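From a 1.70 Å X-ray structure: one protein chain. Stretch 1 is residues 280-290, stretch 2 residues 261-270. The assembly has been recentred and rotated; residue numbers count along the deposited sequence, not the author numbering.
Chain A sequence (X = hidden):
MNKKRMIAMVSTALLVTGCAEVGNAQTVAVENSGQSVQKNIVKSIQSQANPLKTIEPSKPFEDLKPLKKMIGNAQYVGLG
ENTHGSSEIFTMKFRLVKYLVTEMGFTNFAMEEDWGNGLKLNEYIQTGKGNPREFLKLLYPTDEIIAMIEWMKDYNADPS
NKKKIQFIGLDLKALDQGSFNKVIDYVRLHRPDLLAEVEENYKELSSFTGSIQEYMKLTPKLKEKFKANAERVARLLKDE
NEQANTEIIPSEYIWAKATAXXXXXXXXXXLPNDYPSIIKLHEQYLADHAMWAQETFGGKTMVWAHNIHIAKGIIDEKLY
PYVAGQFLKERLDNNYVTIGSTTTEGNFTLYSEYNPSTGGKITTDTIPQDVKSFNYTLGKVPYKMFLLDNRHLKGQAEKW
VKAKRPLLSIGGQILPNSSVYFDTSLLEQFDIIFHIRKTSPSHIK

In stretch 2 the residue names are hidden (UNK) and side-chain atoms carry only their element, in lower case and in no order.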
# COMPACT_ATOMS: atom_id res chain seq x y z
N LYS A 280 13.38 -7.48 -5.14
CA LYS A 280 13.43 -6.39 -6.11
C LYS A 280 12.31 -6.53 -7.14
O LYS A 280 11.65 -5.56 -7.48
CB LYS A 280 14.78 -6.37 -6.81
CG LYS A 280 14.94 -5.21 -7.78
CD LYS A 280 16.22 -5.34 -8.59
CE LYS A 280 16.49 -4.07 -9.38
NZ LYS A 280 16.76 -2.92 -8.47
N LEU A 281 12.09 -7.74 -7.65
CA LEU A 281 11.03 -7.95 -8.63
C LEU A 281 9.67 -7.69 -7.99
O LEU A 281 8.81 -7.06 -8.59
CB LEU A 281 11.09 -9.38 -9.20
CG LEU A 281 12.22 -9.66 -10.19
CD1 LEU A 281 12.33 -11.16 -10.42
CD2 LEU A 281 11.98 -8.93 -11.51
N HIS A 282 9.48 -8.17 -6.77
CA HIS A 282 8.22 -7.96 -6.08
C HIS A 282 7.88 -6.47 -5.98
O HIS A 282 6.75 -6.06 -6.28
CB HIS A 282 8.27 -8.57 -4.68
CG HIS A 282 7.04 -8.30 -3.86
ND1 HIS A 282 6.94 -7.24 -2.99
CD2 HIS A 282 5.85 -8.95 -3.81
CE1 HIS A 282 5.74 -7.24 -2.43
NE2 HIS A 282 5.07 -8.27 -2.91
N GLU A 283 8.85 -5.65 -5.56
CA GLU A 283 8.62 -4.21 -5.41
C GLU A 283 8.41 -3.56 -6.78
O GLU A 283 7.60 -2.64 -6.93
CB GLU A 283 9.80 -3.56 -4.67
CG GLU A 283 10.02 -4.08 -3.25
CD GLU A 283 8.77 -4.00 -2.38
OE1 GLU A 283 8.28 -2.88 -2.10
OE2 GLU A 283 8.27 -5.07 -1.97
N GLN A 284 9.15 -4.04 -7.77
CA GLN A 284 9.04 -3.55 -9.13
C GLN A 284 7.58 -3.72 -9.59
O GLN A 284 6.97 -2.78 -10.11
CB GLN A 284 9.99 -4.37 -10.01
CG GLN A 284 10.35 -3.81 -11.36
CD GLN A 284 11.54 -4.55 -11.94
OE1 GLN A 284 12.59 -4.63 -11.30
NE2 GLN A 284 11.38 -5.11 -13.13
N TYR A 285 7.03 -4.91 -9.38
CA TYR A 285 5.67 -5.20 -9.78
C TYR A 285 4.61 -4.42 -9.00
O TYR A 285 3.56 -4.08 -9.55
CB TYR A 285 5.41 -6.71 -9.70
CG TYR A 285 6.30 -7.48 -10.65
CD1 TYR A 285 6.77 -6.90 -11.82
CD2 TYR A 285 6.65 -8.80 -10.39
CE1 TYR A 285 7.57 -7.61 -12.72
CE2 TYR A 285 7.45 -9.53 -11.28
CZ TYR A 285 7.91 -8.92 -12.44
OH TYR A 285 8.69 -9.62 -13.34
N LEU A 286 4.87 -4.12 -7.73
CA LEU A 286 3.91 -3.32 -6.98
C LEU A 286 3.78 -1.98 -7.71
O LEU A 286 2.68 -1.49 -7.95
CB LEU A 286 4.38 -3.07 -5.56
CG LEU A 286 4.31 -4.25 -4.58
CD1 LEU A 286 4.80 -3.78 -3.21
CD2 LEU A 286 2.87 -4.77 -4.48
N ALA A 287 4.94 -1.40 -8.04
CA ALA A 287 4.99 -0.13 -8.74
C ALA A 287 4.34 -0.22 -10.10
O ALA A 287 3.57 0.67 -10.49
CB ALA A 287 6.44 0.34 -8.88
N ASP A 288 4.63 -1.29 -10.84
CA ASP A 288 4.05 -1.46 -12.16
C ASP A 288 2.53 -1.47 -12.07
O ASP A 288 1.85 -0.82 -12.86
CB ASP A 288 4.51 -2.78 -12.80
CG ASP A 288 5.98 -2.76 -13.20
OD1 ASP A 288 6.57 -1.67 -13.32
OD2 ASP A 288 6.52 -3.87 -13.39
N HIS A 289 2.00 -2.22 -11.12
CA HIS A 289 0.55 -2.29 -10.98
C HIS A 289 -0.06 -0.93 -10.65
O HIS A 289 -1.12 -0.58 -11.18
CB HIS A 289 0.17 -3.33 -9.93
CG HIS A 289 0.22 -4.74 -10.45
ND1 HIS A 289 0.35 -5.83 -9.63
CD2 HIS A 289 0.14 -5.22 -11.71
CE1 HIS A 289 0.34 -6.93 -10.36
NE2 HIS A 289 0.22 -6.59 -11.63
N ALA A 290 0.60 -0.16 -9.79
CA ALA A 290 0.08 1.16 -9.43
C ALA A 290 0.01 2.06 -10.66
O ALA A 290 -0.98 2.77 -10.87
CB ALA A 290 0.96 1.78 -8.37
N UNK A 261 -1.14 -10.73 -17.15
CA UNK A 261 0.15 -10.11 -16.88
C UNK A 261 0.55 -10.32 -15.43
O UNK A 261 1.73 -10.48 -15.13
c UNK A 261 0.12 -8.61 -17.21
o UNK A 261 0.23 -8.38 -18.60
N UNK A 262 -0.42 -10.32 -14.51
CA UNK A 262 -0.11 -10.52 -13.10
C UNK A 262 0.37 -11.95 -12.88
O UNK A 262 1.23 -12.22 -12.03
c UNK A 262 -1.34 -10.24 -12.25
N UNK A 263 -0.18 -12.87 -13.66
CA UNK A 263 0.21 -14.27 -13.57
C UNK A 263 1.64 -14.41 -14.09
O UNK A 263 2.45 -15.15 -13.52
c UNK A 263 -0.78 -15.14 -14.35
c UNK A 263 -2.13 -15.12 -13.62
c UNK A 263 -3.30 -15.71 -14.39
c UNK A 263 -0.24 -16.56 -14.49
N UNK A 264 1.97 -13.70 -15.17
CA UNK A 264 3.32 -13.75 -15.72
C UNK A 264 4.28 -13.17 -14.67
O UNK A 264 5.33 -13.75 -14.39
c UNK A 264 3.44 -12.94 -17.01
o UNK A 264 4.02 -12.04 -19.66
c UNK A 264 4.97 -12.11 -18.86
o UNK A 264 6.04 -11.48 -19.01
c UNK A 264 4.82 -13.02 -17.65
N UNK A 265 3.92 -12.02 -14.10
CA UNK A 265 4.75 -11.38 -13.08
C UNK A 265 5.03 -12.34 -11.93
O UNK A 265 6.17 -12.46 -11.48
c UNK A 265 3.98 -8.96 -13.51
c UNK A 265 4.06 -10.12 -12.53
c UNK A 265 3.30 -6.53 -13.76
n UNK A 265 2.48 -6.74 -14.97
c UNK A 265 3.34 -7.74 -12.84
N UNK A 266 4.00 -13.03 -11.45
CA UNK A 266 4.16 -13.97 -10.35
C UNK A 266 5.19 -15.07 -10.66
O UNK A 266 6.07 -15.35 -9.85
c UNK A 266 2.57 -15.08 -7.54
c UNK A 266 3.08 -16.89 -9.04
c UNK A 266 3.07 -17.79 -7.96
c UNK A 266 2.82 -17.32 -6.67
c UNK A 266 2.79 -14.57 -10.00
c UNK A 266 2.82 -15.53 -8.84
c UNK A 266 2.57 -15.97 -6.46
N UNK A 267 5.09 -15.66 -11.85
CA UNK A 267 6.02 -16.73 -12.25
C UNK A 267 7.42 -16.21 -12.55
O UNK A 267 8.40 -16.97 -12.51
c UNK A 267 5.49 -17.48 -13.49
c UNK A 267 4.11 -18.06 -13.22
o UNK A 267 5.42 -16.58 -14.60
N UNK A 268 7.53 -14.92 -12.85
CA UNK A 268 8.83 -14.31 -13.15
C UNK A 268 9.54 -13.92 -11.86
O UNK A 268 10.75 -14.08 -11.72
c UNK A 268 8.66 -13.05 -14.03
c UNK A 268 10.01 -12.44 -14.36
o UNK A 268 7.99 -13.41 -15.25
N UNK A 269 8.76 -13.39 -10.92
CA UNK A 269 9.26 -12.96 -9.62
C UNK A 269 9.86 -14.12 -8.81
O UNK A 269 10.86 -13.96 -8.11
c UNK A 269 5.93 -13.22 -6.17
c UNK A 269 8.33 -12.05 -7.37
c UNK A 269 8.10 -12.32 -8.85
se UNK A 269 6.67 -11.46 -6.54
N UNK A 270 9.24 -15.29 -8.93
CA UNK A 270 9.68 -16.46 -8.18
C UNK A 270 10.57 -17.43 -8.94
O UNK A 270 10.77 -18.56 -8.51
c UNK A 270 8.47 -17.21 -7.63
c UNK A 270 6.41 -17.23 -6.21
c UNK A 270 8.43 -15.96 -5.45
c UNK A 270 7.60 -16.39 -6.65
O HOH W 1 -0.48 -7.01 -14.30
O HOH W 2 6.76 -10.28 -15.67

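Position 261 carries one carbon and then one oxygen; its CB is 5.9 Å from His289 NE2, too far for contact. This is Ser261, whose hydroxyl is satisfied elsewhere in the structure. Position 262 has a single carbon, its CB, 4.0 Å from His289 NE2. This is Ala262, a small residue beside the imidazole.

Position 263 shows four carbons forked at the first, one arm two carbons long, and lies out of reach of stretch 1; the beta branch makes it Ile263. At 264 three carbons stand in a row, the third bearing two oxygens. The terminal carboxylate makes this Glu264, which does not touch stretch 1.

Position 265 has four carbons in a row ending in nitrogen, and its CA-to-CB bond points toward stretch 1. Its CB sits over one face of the Tyr285 ring, 3.7 Å from the centroid and 17° off the normal, a CH-pi contact. This is Lys265. Its methylenes pack along stretch 1, CD lying 3.5 Å from His289 NE2 and CE 4.1 Å from Asp288 CB, while NZ donates at 3.0 Å to water 1, to which His289 NE2 is hydrogen-bonded at 2.8 Å.

Position 266, one carbon followed by a six-carbon ring, points away: Phe266. Position 267 has one carbon carrying an oxygen and a carbon and also points away; it is Thr267, whose OG1 donates to Glu264 O at 2.8 Å. Position 268 has the same fork but points toward stretch 1, its methyl carbon 3.3 Å from Tyr285 OH. In Thr268, OG1 likewise donates to Glu264 O at 2.8 Å and accepts a weak bond from water 2, which is also hydrogen-bonded to Tyr285 OH.

Position 269 is unbranched: two carbons, selenium, one carbon. The selenium lies 3.8 Å from His282 CB, at the edge of that imidazole; CB is 4.2 Å from Leu281 CB and 3.8 Å from Tyr285 CE2. It is Met269, modelled as selenomethionine. Position 270, four carbons forked at the second, leaves helical geometry and does not touch stretch 1: Leu270.

The helices run nearly antiparallel, 163° apart in direction, and no direct hydrogen bond joins them. Tyr285 supplies a face to Lys265 and an edge to Met269, and the close approach of Leu281 CA to Met269 CA, 5.4 Å, widens to 8.5 Å between His289 CA and Ala262 CA. Packing holds the contact, and two waters link its polar groups.

Stretch 2 (261-270) SAIEKFTTML
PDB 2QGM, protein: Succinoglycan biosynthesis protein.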